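Local coordinates for protein Baccell_00875 (Bacteroides cellulosilyticus DSM 14838, PDB 5NO8) that probably acts as a polysaccharide lyase that removes L-rhamnose caps, attached through glucuronic acid, from complex arabinogalactan proteins, at residues Y585-V590 with D608-Y613; Y613-T618 with R643-L648; T37-E42 with W72-F77; A143-F148 with I217-L222. One frame throughout, in Å; residues are numbered along the deposited sequence.

Contact 1: Y585-V590 with D608-Y613; sequences YHLNEV and DTFPHY
Phe610 points toward the 585-590 loop, and with CG anti to the carbonyl carbon (chi1 -80°) its ring presents a face to Leu587. The CD2 methyl of Leu587 is 3.6 Å from the Phe610 ring centroid and 19° off the ring normal, which defines a CH-pi contact. At the edge, near the ring plane, Val590 O lies 3.6 Å from Phe610 CE1. Leu587 and Val590 can share one ring because they are the ends of a type II beta turn, closed by Val590 N to Leu587 O at 3.1 Å. The two loops flank helix 596-600, and Asp608, bound to Arg215 and Tyr200, ties the second to the beta-rich part of the chain. Val590 CG1, anti to its backbone N (chi1 177°), lies 3.8 Å from Pro611 CB. An alanine in place of Phe610 removes the ring that Leu587 CD2 and Val590 O meet, and would probably loosen the packing around the turn. Pro611, which follows a cis peptide bond, has its CD 3.8 Å from His586 CD2. His586 CD2 also sits 2.9 Å from Phe610 O, near the imidazole plane; this buried oxygen and His586 O both lack a hydrogen-bond partner.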
# COMPACT_ATOMS: atom_id res chain seq x y z
N TYR A 585 3.85 8.76 -6.44
CA TYR A 585 4.59 7.51 -6.57
C TYR A 585 4.39 6.60 -5.35
O TYR A 585 4.50 5.40 -5.47
CB TYR A 585 6.07 7.74 -6.87
CG TYR A 585 6.84 8.45 -5.77
CD1 TYR A 585 6.90 9.84 -5.74
CD2 TYR A 585 7.44 7.73 -4.74
CE1 TYR A 585 7.58 10.51 -4.71
CE2 TYR A 585 8.15 8.38 -3.74
CZ TYR A 585 8.23 9.76 -3.75
OH TYR A 585 8.91 10.40 -2.74
N HIS A 586 4.06 7.15 -4.20
CA HIS A 586 3.79 6.33 -3.02
C HIS A 586 2.52 5.50 -3.15
O HIS A 586 2.40 4.45 -2.49
CB HIS A 586 3.66 7.21 -1.78
CG HIS A 586 4.96 7.77 -1.30
ND1 HIS A 586 5.32 9.09 -1.49
CD2 HIS A 586 5.98 7.20 -0.64
CE1 HIS A 586 6.51 9.31 -0.95
NE2 HIS A 586 6.94 8.17 -0.43
N LEU A 587 1.56 6.02 -3.91
CA LEU A 587 0.18 5.52 -3.92
C LEU A 587 -0.33 4.99 -5.23
O LEU A 587 -1.28 4.20 -5.22
CB LEU A 587 -0.80 6.63 -3.49
CG LEU A 587 -0.49 7.38 -2.22
CD1 LEU A 587 -1.47 8.52 -2.01
CD2 LEU A 587 -0.48 6.43 -1.05
N ASN A 588 0.24 5.40 -6.36
CA ASN A 588 -0.41 5.18 -7.65
C ASN A 588 -0.29 3.71 -8.05
O ASN A 588 0.79 3.21 -8.30
CB ASN A 588 0.18 6.08 -8.73
CG ASN A 588 -0.70 6.13 -9.95
OD1 ASN A 588 -1.67 6.91 -10.04
ND2 ASN A 588 -0.38 5.32 -10.90
N GLU A 589 -1.42 3.02 -8.05
CA GLU A 589 -1.47 1.57 -8.24
C GLU A 589 -0.66 0.80 -7.19
O GLU A 589 -0.12 -0.25 -7.47
CB GLU A 589 -1.07 1.19 -9.66
CG GLU A 589 -1.93 1.83 -10.73
CD GLU A 589 -1.93 1.00 -12.02
OE1 GLU A 589 -1.05 1.29 -12.86
OE2 GLU A 589 -2.79 0.08 -12.16
N VAL A 590 -0.62 1.31 -5.97
CA VAL A 590 0.08 0.68 -4.87
C VAL A 590 -0.93 0.20 -3.85
O VAL A 590 -1.63 0.98 -3.20
CB VAL A 590 1.05 1.68 -4.21
CG1 VAL A 590 1.74 1.06 -3.00
CG2 VAL A 590 2.10 2.18 -5.22
N ASP A 608 -0.20 2.77 7.71
CA ASP A 608 -0.12 2.67 6.24
C ASP A 608 1.31 2.73 5.75
O ASP A 608 2.02 3.67 6.08
CB ASP A 608 -0.87 3.80 5.55
CG ASP A 608 -2.37 3.80 5.82
OD1 ASP A 608 -2.87 2.87 6.47
OD2 ASP A 608 -3.02 4.75 5.37
N THR A 609 1.72 1.72 4.99
CA THR A 609 3.04 1.64 4.40
C THR A 609 2.78 1.78 2.91
O THR A 609 2.11 0.93 2.29
CB THR A 609 3.67 0.25 4.66
OG1 THR A 609 2.72 -0.75 4.24
CG2 THR A 609 3.94 0.06 6.08
N PHE A 610 3.22 2.89 2.34
CA PHE A 610 3.00 3.18 0.94
C PHE A 610 4.29 3.72 0.33
O PHE A 610 4.61 4.88 0.55
CB PHE A 610 1.94 4.25 0.79
CG PHE A 610 0.53 3.78 0.90
CD1 PHE A 610 -0.03 2.92 -0.04
CD2 PHE A 610 -0.32 4.34 1.86
CE1 PHE A 610 -1.37 2.58 0.01
CE2 PHE A 610 -1.65 3.97 1.94
CZ PHE A 610 -2.18 3.10 1.01
N PRO A 611 5.04 2.93 -0.44
CA PRO A 611 4.76 1.55 -0.77
C PRO A 611 5.34 0.61 0.24
O PRO A 611 6.26 0.96 1.01
CB PRO A 611 5.43 1.40 -2.14
CG PRO A 611 6.60 2.31 -2.07
CD PRO A 611 6.25 3.43 -1.13
N HIS A 612 4.71 -0.56 0.31
CA HIS A 612 5.33 -1.71 0.86
C HIS A 612 5.59 -2.63 -0.32
O HIS A 612 4.76 -2.80 -1.18
CB HIS A 612 4.45 -2.41 1.86
CG HIS A 612 5.10 -3.60 2.46
ND1 HIS A 612 4.86 -4.88 2.01
CD2 HIS A 612 6.06 -3.70 3.41
CE1 HIS A 612 5.61 -5.72 2.71
NE2 HIS A 612 6.34 -5.03 3.56
N TYR A 613 6.73 -3.29 -0.30
CA TYR A 613 7.21 -4.07 -1.45
C TYR A 613 6.27 -5.19 -1.93
O TYR A 613 6.29 -5.53 -3.11
CB TYR A 613 8.59 -4.63 -1.17
CG TYR A 613 8.59 -5.78 -0.21
CD1 TYR A 613 8.46 -7.07 -0.68
CD2 TYR A 613 8.76 -5.59 1.14
CE1 TYR A 613 8.50 -8.15 0.16
CE2 TYR A 613 8.78 -6.67 2.00
CZ TYR A 613 8.62 -7.95 1.49
OH TYR A 613 8.66 -9.07 2.29

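Contact 2: Y613-T618 with R643-L648; sequences YWSTIT and RNNLCL
The backbones come nearest at Tyr613 and Asn645, whose CA atoms are 6.5 Å apart, where the chain around Ser615 faces that around Asn645. Asn645 meets three residues across the contact, Tyr613, Ser615 and Thr616. Its CG stands anti to the carbonyl carbon, and this carries the amide across to Ser615: Asn645 ND2 donates to Ser615 OG over 2.9 Å with an N-H...O angle of 147°, the hydroxyl lying close to the amide plane. Asn645 ND2 also bonds to Val641 O, so two acceptors fix the rotation of the amide, while Ser615 OG (chi1 64°) has a further bond to His612 O. The methyl of Thr616 crosses the amide obliquely, with Thr616 CG2 3.4 Å from Asn645 CG. The other branch of Thr616 turns back along its own chain: OG1 donates to Tyr613 O over 2.7 Å, almost along the C=O axis at 170°, and Thr616 N reaches the same oxygen at 3.0 Å, so two donors grip one carbonyl. Leu648 CD1 makes a looser apolar contact with Tyr613 CB at 4.2 Å. The phenol end leads elsewhere, to Asp679. Joining the N-terminal part of helix 615-629 to the C-terminal part of the next helix, 632-644, and the residues after it, the contact has the geometry of the open end of a helical hairpin in a predominantly helical part of the chain.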
# COMPACT_ATOMS: atom_id res chain seq x y z
N TYR A 613 6.73 -3.29 -0.30
CA TYR A 613 7.21 -4.07 -1.45
C TYR A 613 6.27 -5.19 -1.93
O TYR A 613 6.29 -5.53 -3.11
CB TYR A 613 8.59 -4.63 -1.17
CG TYR A 613 8.59 -5.78 -0.21
CD1 TYR A 613 8.46 -7.07 -0.68
CD2 TYR A 613 8.76 -5.59 1.14
CE1 TYR A 613 8.50 -8.15 0.16
CE2 TYR A 613 8.78 -6.67 2.00
CZ TYR A 613 8.62 -7.95 1.49
OH TYR A 613 8.66 -9.07 2.29
N TRP A 614 5.44 -5.78 -1.05
CA TRP A 614 4.50 -6.78 -1.58
C TRP A 614 3.43 -6.20 -2.51
O TRP A 614 2.79 -6.94 -3.26
CB TRP A 614 3.86 -7.65 -0.51
CG TRP A 614 4.70 -8.68 0.15
CD1 TRP A 614 4.70 -8.94 1.46
CD2 TRP A 614 5.63 -9.63 -0.44
NE1 TRP A 614 5.56 -9.95 1.76
CE2 TRP A 614 6.14 -10.40 0.61
CE3 TRP A 614 6.10 -9.86 -1.74
CZ2 TRP A 614 7.10 -11.41 0.40
CZ3 TRP A 614 7.05 -10.85 -1.93
CH2 TRP A 614 7.52 -11.62 -0.89
N SER A 615 3.27 -4.88 -2.55
CA SER A 615 2.47 -4.26 -3.60
C SER A 615 2.93 -4.68 -5.00
O SER A 615 2.15 -4.65 -5.93
CB SER A 615 2.50 -2.72 -3.54
OG SER A 615 3.82 -2.17 -3.78
N THR A 616 4.19 -5.06 -5.14
CA THR A 616 4.70 -5.50 -6.46
C THR A 616 4.15 -6.84 -6.90
O THR A 616 4.20 -7.13 -8.07
CB THR A 616 6.24 -5.52 -6.53
OG1 THR A 616 6.79 -6.46 -5.63
CG2 THR A 616 6.81 -4.12 -6.22
N ILE A 617 3.55 -7.62 -6.00
CA ILE A 617 2.92 -8.86 -6.45
C ILE A 617 1.79 -8.53 -7.41
O ILE A 617 1.58 -9.24 -8.39
CB ILE A 617 2.34 -9.70 -5.28
CG1 ILE A 617 3.37 -10.02 -4.22
CG2 ILE A 617 1.80 -11.02 -5.83
CD1 ILE A 617 2.74 -10.47 -2.92
N THR A 618 1.06 -7.44 -7.15
CA THR A 618 0.04 -6.99 -8.07
C THR A 618 0.63 -6.65 -9.45
O THR A 618 0.03 -6.96 -10.46
CB THR A 618 -0.75 -5.81 -7.48
OG1 THR A 618 -1.40 -6.28 -6.29
CG2 THR A 618 -1.80 -5.28 -8.44
N ARG A 643 7.76 0.29 -10.86
CA ARG A 643 8.49 1.56 -10.92
C ARG A 643 8.29 2.38 -9.64
O ARG A 643 9.24 2.93 -9.06
CB ARG A 643 8.01 2.34 -12.15
CG ARG A 643 8.54 3.72 -12.25
CD ARG A 643 8.42 4.23 -13.67
NE ARG A 643 7.02 4.32 -14.04
CZ ARG A 643 6.42 3.75 -15.08
NH1 ARG A 643 7.09 3.03 -15.97
NH2 ARG A 643 5.13 3.98 -15.29
N ASN A 644 7.06 2.38 -9.14
CA ASN A 644 6.75 3.20 -7.98
C ASN A 644 7.39 2.67 -6.70
O ASN A 644 7.62 3.43 -5.76
CB ASN A 644 5.24 3.39 -7.86
CG ASN A 644 4.68 4.26 -8.96
OD1 ASN A 644 5.43 4.97 -9.65
ND2 ASN A 644 3.38 4.18 -9.18
N ASN A 645 7.71 1.37 -6.67
CA ASN A 645 8.42 0.81 -5.56
C ASN A 645 9.92 1.11 -5.57
O ASN A 645 10.62 0.81 -4.62
CB ASN A 645 8.15 -0.68 -5.44
CG ASN A 645 6.84 -1.00 -4.78
OD1 ASN A 645 6.83 -1.44 -3.63
ND2 ASN A 645 5.74 -0.82 -5.51
N LEU A 646 10.42 1.74 -6.61
CA LEU A 646 11.83 2.13 -6.63
C LEU A 646 12.19 3.13 -5.57
O LEU A 646 13.37 3.27 -5.25
CB LEU A 646 12.26 2.66 -7.99
CG LEU A 646 12.25 1.64 -9.13
CD1 LEU A 646 12.50 2.37 -10.43
CD2 LEU A 646 13.27 0.54 -8.89
N CYS A 647 11.21 3.83 -4.99
CA CYS A 647 11.51 4.79 -3.93
C CYS A 647 12.07 4.15 -2.67
O CYS A 647 12.66 4.84 -1.86
CB CYS A 647 10.30 5.64 -3.60
SG CYS A 647 8.97 4.70 -2.82
N LEU A 648 11.98 2.82 -2.53
CA LEU A 648 12.53 2.12 -1.37
C LEU A 648 14.04 1.92 -1.43
O LEU A 648 14.63 1.38 -0.51
CB LEU A 648 11.84 0.77 -1.23
CG LEU A 648 10.33 0.78 -0.99
CD1 LEU A 648 9.77 -0.60 -1.27
CD2 LEU A 648 9.99 1.27 0.40

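Contact 3: T37-E42 with W72-F77; sequences TGAISE and WGLGYF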
# COMPACT_ATOMS: atom_id res chain seq x y z
N THR A 37 -23.41 13.25 20.88
CA THR A 37 -22.18 13.86 20.34
C THR A 37 -22.40 14.66 19.07
O THR A 37 -21.59 15.51 18.76
CB THR A 37 -21.09 12.79 20.06
OG1 THR A 37 -21.52 11.95 19.00
CG2 THR A 37 -20.76 11.93 21.28
N GLY A 38 -23.48 14.39 18.34
CA GLY A 38 -23.70 14.96 17.03
C GLY A 38 -22.94 14.32 15.88
O GLY A 38 -23.10 14.75 14.74
N ALA A 39 -22.13 13.30 16.16
CA ALA A 39 -21.40 12.57 15.12
C ALA A 39 -22.33 11.73 14.25
O ALA A 39 -23.42 11.33 14.67
CB ALA A 39 -20.39 11.65 15.74
N ILE A 40 -21.88 11.43 13.04
CA ILE A 40 -22.56 10.44 12.23
C ILE A 40 -22.14 9.08 12.73
O ILE A 40 -20.99 8.69 12.60
CB ILE A 40 -22.24 10.59 10.74
CG1 ILE A 40 -22.76 11.94 10.27
CG2 ILE A 40 -22.84 9.42 9.94
CD1 ILE A 40 -22.32 12.34 8.88
N SER A 41 -23.08 8.33 13.31
CA SER A 41 -22.77 7.02 13.87
C SER A 41 -22.90 5.88 12.86
O SER A 41 -22.26 4.86 13.01
CB SER A 41 -23.68 6.75 15.09
OG SER A 41 -25.03 6.75 14.67
N GLU A 42 -23.72 6.08 11.83
CA GLU A 42 -23.95 5.09 10.78
C GLU A 42 -24.17 5.84 9.48
O GLU A 42 -24.88 6.84 9.44
CB GLU A 42 -25.18 4.27 11.14
CG GLU A 42 -25.53 3.08 10.28
CD GLU A 42 -26.86 2.45 10.76
OE1 GLU A 42 -26.88 1.92 11.90
OE2 GLU A 42 -27.87 2.57 10.02
N TRP A 72 -17.63 10.08 13.36
CA TRP A 72 -17.49 10.89 12.15
C TRP A 72 -17.97 12.30 12.40
O TRP A 72 -19.12 12.53 12.85
CB TRP A 72 -18.32 10.27 11.02
CG TRP A 72 -18.30 11.03 9.76
CD1 TRP A 72 -18.84 12.26 9.54
CD2 TRP A 72 -17.75 10.61 8.52
NE1 TRP A 72 -18.65 12.64 8.25
CE2 TRP A 72 -18.00 11.64 7.59
CE3 TRP A 72 -17.09 9.46 8.08
CZ2 TRP A 72 -17.56 11.58 6.27
CZ3 TRP A 72 -16.68 9.39 6.76
CH2 TRP A 72 -16.91 10.44 5.88
N GLY A 73 -17.11 13.28 12.13
CA GLY A 73 -17.51 14.67 12.31
C GLY A 73 -17.03 15.30 13.59
O GLY A 73 -17.07 16.54 13.73
N LEU A 74 -16.59 14.48 14.54
CA LEU A 74 -15.86 14.95 15.68
C LEU A 74 -14.42 15.19 15.26
O LEU A 74 -14.03 14.88 14.14
CB LEU A 74 -15.96 13.99 16.86
CG LEU A 74 -17.40 13.68 17.29
CD1 LEU A 74 -17.34 12.77 18.50
CD2 LEU A 74 -18.24 14.93 17.53
N GLY A 75 -13.65 15.82 16.13
CA GLY A 75 -12.27 16.15 15.75
C GLY A 75 -11.53 16.84 16.84
O GLY A 75 -11.92 16.79 18.01
N TYR A 76 -10.43 17.47 16.46
CA TYR A 76 -9.51 18.07 17.40
C TYR A 76 -8.64 19.14 16.76
O TYR A 76 -8.55 19.24 15.54
CB TYR A 76 -8.62 16.97 18.04
CG TYR A 76 -7.88 16.12 17.03
CD1 TYR A 76 -6.67 16.54 16.49
CD2 TYR A 76 -8.39 14.89 16.61
CE1 TYR A 76 -6.01 15.75 15.57
CE2 TYR A 76 -7.74 14.10 15.66
CZ TYR A 76 -6.53 14.54 15.16
OH TYR A 76 -5.87 13.78 14.25
N PHE A 77 -8.01 19.94 17.60
CA PHE A 77 -7.07 20.95 17.15
C PHE A 77 -6.24 21.37 18.33
O PHE A 77 -6.64 21.19 19.50
CB PHE A 77 -7.79 22.17 16.54
CG PHE A 77 -8.76 22.82 17.48
CD1 PHE A 77 -8.32 23.70 18.44
CD2 PHE A 77 -10.11 22.53 17.43
CE1 PHE A 77 -9.20 24.31 19.34
CE2 PHE A 77 -10.99 23.14 18.32
CZ PHE A 77 -10.54 24.01 19.26
O HOH W 1 -18.76 7.46 12.92
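Trp72 can be followed outward along Ile40. With its CG anti to the backbone N (chi1 178°), the side chain runs beside that of Ile40 and points the same way. At the root, Trp72 CB is 3.5 Å from Ile40 O and also packs on Ile40 CB. Next, Trp72 CG is 4.1 Å from Ile40 CB. The five-membered ring then meets the end of the isoleucine: Trp72 CD1 lies 3.5 Å from Ile40 CD1, approached obliquely, and Trp72 NE1 is 3.7 Å from the same methyl. The indole N-H is directed to Glu125. Behind these side chains, Ile40 N donates to Trp72 O over 3.0 Å, at 152°, on a carbonyl lone pair. The return link passes through a water, which donates to Ile40 O at 2.6 Å and accepts from Trp72 N at 2.9 Å. Ala39 CB rests 3.9 Å from Leu74 CG, and the leucine's two methyls reach Thr37. That threonine turns its OG1 back to accept from Ala39 N, an ST turn just before strand 40-45. Gly73 adopts backbone angles at which a beta carbon would collide with the preceding carbonyl oxygen. The contact brings the edge of the two-stranded sheet 29-33/40-45, in which Met31 and Ile33 also pack on Ile40, to the chain leading into strand 75-81. The chemistry is thus divided: one direct and one water-mediated link serve the N and O atoms of Ile40 and Trp72, while hydrocarbon packing runs along the pyrrole part of the indole and leaves its N-H for a carboxylate.

Contact 4: A143-F148 with I217-L222; sequences AVYTPF and IIALDL
Two rings, Tyr145 and Phe148, stand along residues 143-148. The Tyr145 ring has Ile218 O at its edge, near its plane, while Ala219 CB (3.9 Å) and Ile217 CG2 (4.1 Å) approach Tyr145 CD1 obliquely; Tyr70 meets this ring edge-to-face. The Phe148 ring meets Trp72 edge-to-face, and Ile218 CD1 comes to it obliquely. Between the strands, whose directions differ by 148°, Val144 N donates to Leu220 O at 3.0 Å and Leu220 N to Val144 O at 2.9 Å, the hydrogen-bonded pair of an antiparallel ladder. Thr146 N adds a bond to Ile218 O at 2.9 Å and 166°. Pro147 centres an inverse gamma turn, and a water links Phe148 O to Ile218 N. Leu220 crosses Thr146 at about a right angle, its CG 3.4 Å from Thr146 OG1, a buried hydroxyl with no polar partner in the model. An alanine at Leu220 removes CG and both methyls, and would probably weaken the packing on Thr146, Ile167 and Trp237. Since the last two belong to strands 163-168 and 232-242 of another antiparallel sheet, Val144 and Leu220 lie on the inner face of two packed sheets, as in a beta-sandwich.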
# COMPACT_ATOMS: atom_id res chain seq x y z
N ALA A 143 -8.02 18.43 12.73
CA ALA A 143 -8.46 17.24 11.99
C ALA A 143 -9.89 16.87 12.32
O ALA A 143 -10.38 17.17 13.39
CB ALA A 143 -7.53 16.05 12.24
N VAL A 144 -10.57 16.26 11.34
CA VAL A 144 -11.91 15.74 11.52
C VAL A 144 -11.81 14.22 11.40
O VAL A 144 -11.23 13.68 10.44
CB VAL A 144 -12.88 16.30 10.46
CG1 VAL A 144 -14.27 15.68 10.58
CG2 VAL A 144 -12.96 17.80 10.55
N TYR A 145 -12.38 13.50 12.37
CA TYR A 145 -12.46 12.05 12.26
C TYR A 145 -13.40 11.62 11.13
O TYR A 145 -14.51 12.13 11.01
CB TYR A 145 -12.94 11.42 13.56
CG TYR A 145 -12.02 11.60 14.70
CD1 TYR A 145 -10.74 11.05 14.68
CD2 TYR A 145 -12.41 12.29 15.83
CE1 TYR A 145 -9.87 11.20 15.75
CE2 TYR A 145 -11.57 12.44 16.90
CZ TYR A 145 -10.31 11.88 16.89
OH TYR A 145 -9.48 12.05 17.98
N THR A 146 -12.92 10.69 10.29
CA THR A 146 -13.69 10.11 9.20
C THR A 146 -13.43 8.61 9.28
O THR A 146 -12.60 8.06 8.53
CB THR A 146 -13.31 10.69 7.82
OG1 THR A 146 -11.92 10.46 7.57
CG2 THR A 146 -13.64 12.18 7.73
N PRO A 147 -14.10 7.93 10.22
CA PRO A 147 -13.75 6.54 10.55
C PRO A 147 -14.31 5.55 9.54
O PRO A 147 -15.16 4.74 9.87
CB PRO A 147 -14.32 6.35 11.95
CG PRO A 147 -15.48 7.28 11.99
CD PRO A 147 -15.07 8.47 11.17
N PHE A 148 -13.80 5.62 8.31
CA PHE A 148 -14.18 4.69 7.23
C PHE A 148 -13.93 3.25 7.69
O PHE A 148 -12.93 2.97 8.39
CB PHE A 148 -13.41 4.96 5.93
CG PHE A 148 -13.78 6.24 5.25
CD1 PHE A 148 -14.88 6.31 4.41
CD2 PHE A 148 -12.99 7.38 5.43
CE1 PHE A 148 -15.22 7.50 3.76
CE2 PHE A 148 -13.33 8.57 4.81
CZ PHE A 148 -14.44 8.63 3.98
N ILE A 217 -8.41 4.17 12.84
CA ILE A 217 -9.36 5.27 12.71
C ILE A 217 -8.69 6.41 11.96
O ILE A 217 -7.73 6.95 12.44
CB ILE A 217 -9.83 5.78 14.08
CG1 ILE A 217 -10.50 4.66 14.89
CG2 ILE A 217 -10.77 6.98 13.92
CD1 ILE A 217 -11.68 4.00 14.24
N ILE A 218 -9.25 6.76 10.82
CA ILE A 218 -8.70 7.83 9.95
C ILE A 218 -9.18 9.20 10.44
O ILE A 218 -10.36 9.37 10.74
CB ILE A 218 -9.13 7.60 8.49
CG1 ILE A 218 -8.49 6.30 7.96
CG2 ILE A 218 -8.79 8.80 7.61
CD1 ILE A 218 -9.26 5.63 6.85
N ALA A 219 -8.26 10.17 10.51
CA ALA A 219 -8.58 11.57 10.73
C ALA A 219 -8.02 12.39 9.56
O ALA A 219 -6.85 12.25 9.22
CB ALA A 219 -8.00 12.08 12.04
N LEU A 220 -8.85 13.19 8.92
CA LEU A 220 -8.40 14.03 7.81
C LEU A 220 -7.89 15.37 8.37
O LEU A 220 -8.63 16.07 9.09
CB LEU A 220 -9.52 14.23 6.80
CG LEU A 220 -10.04 12.94 6.15
CD1 LEU A 220 -11.04 13.27 5.08
CD2 LEU A 220 -8.96 12.03 5.56
N ASP A 221 -6.66 15.74 8.02
CA ASP A 221 -6.03 16.96 8.50
C ASP A 221 -6.31 18.16 7.62
O ASP A 221 -6.06 18.12 6.42
CB ASP A 221 -4.51 16.79 8.61
CG ASP A 221 -4.10 15.71 9.57
OD1 ASP A 221 -4.61 15.69 10.72
OD2 ASP A 221 -3.26 14.87 9.21
N LEU A 222 -6.80 19.22 8.24
CA LEU A 222 -6.98 20.50 7.60
C LEU A 222 -5.61 21.21 7.59
O LEU A 222 -4.69 20.82 8.33
CB LEU A 222 -8.01 21.36 8.38
CG LEU A 222 -9.46 20.99 8.15
CD1 LEU A 222 -9.81 19.62 8.68
CD2 LEU A 222 -10.38 22.07 8.74
O HOH W 2 -11.09 4.57 9.89

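In the fold
From the N terminus, contact 3 closes the loop between residues 42 and 72, and contact 4 the longer one from 148 to 217. The chain reaches contact 1 only after passing most of the helices, closing 590 to 608, and contact 2 follows with 618 to 643. All four are in series; none nests or crosses. Contacts 3 and 4 join through neighbouring strands 75-81 and 137-145, Leu74 O and Tyr145 N probably hydrogen-bonding. Contacts 1 and 2 share Tyr613 and touch through Asn588 O and Asn644 ND2. Contacts 1 and 4 come within about 6 Å at nearest atoms without touching; the bonds of Asp608 to Arg215 and Tyr200 mark where the helical part borders the beta-rich one.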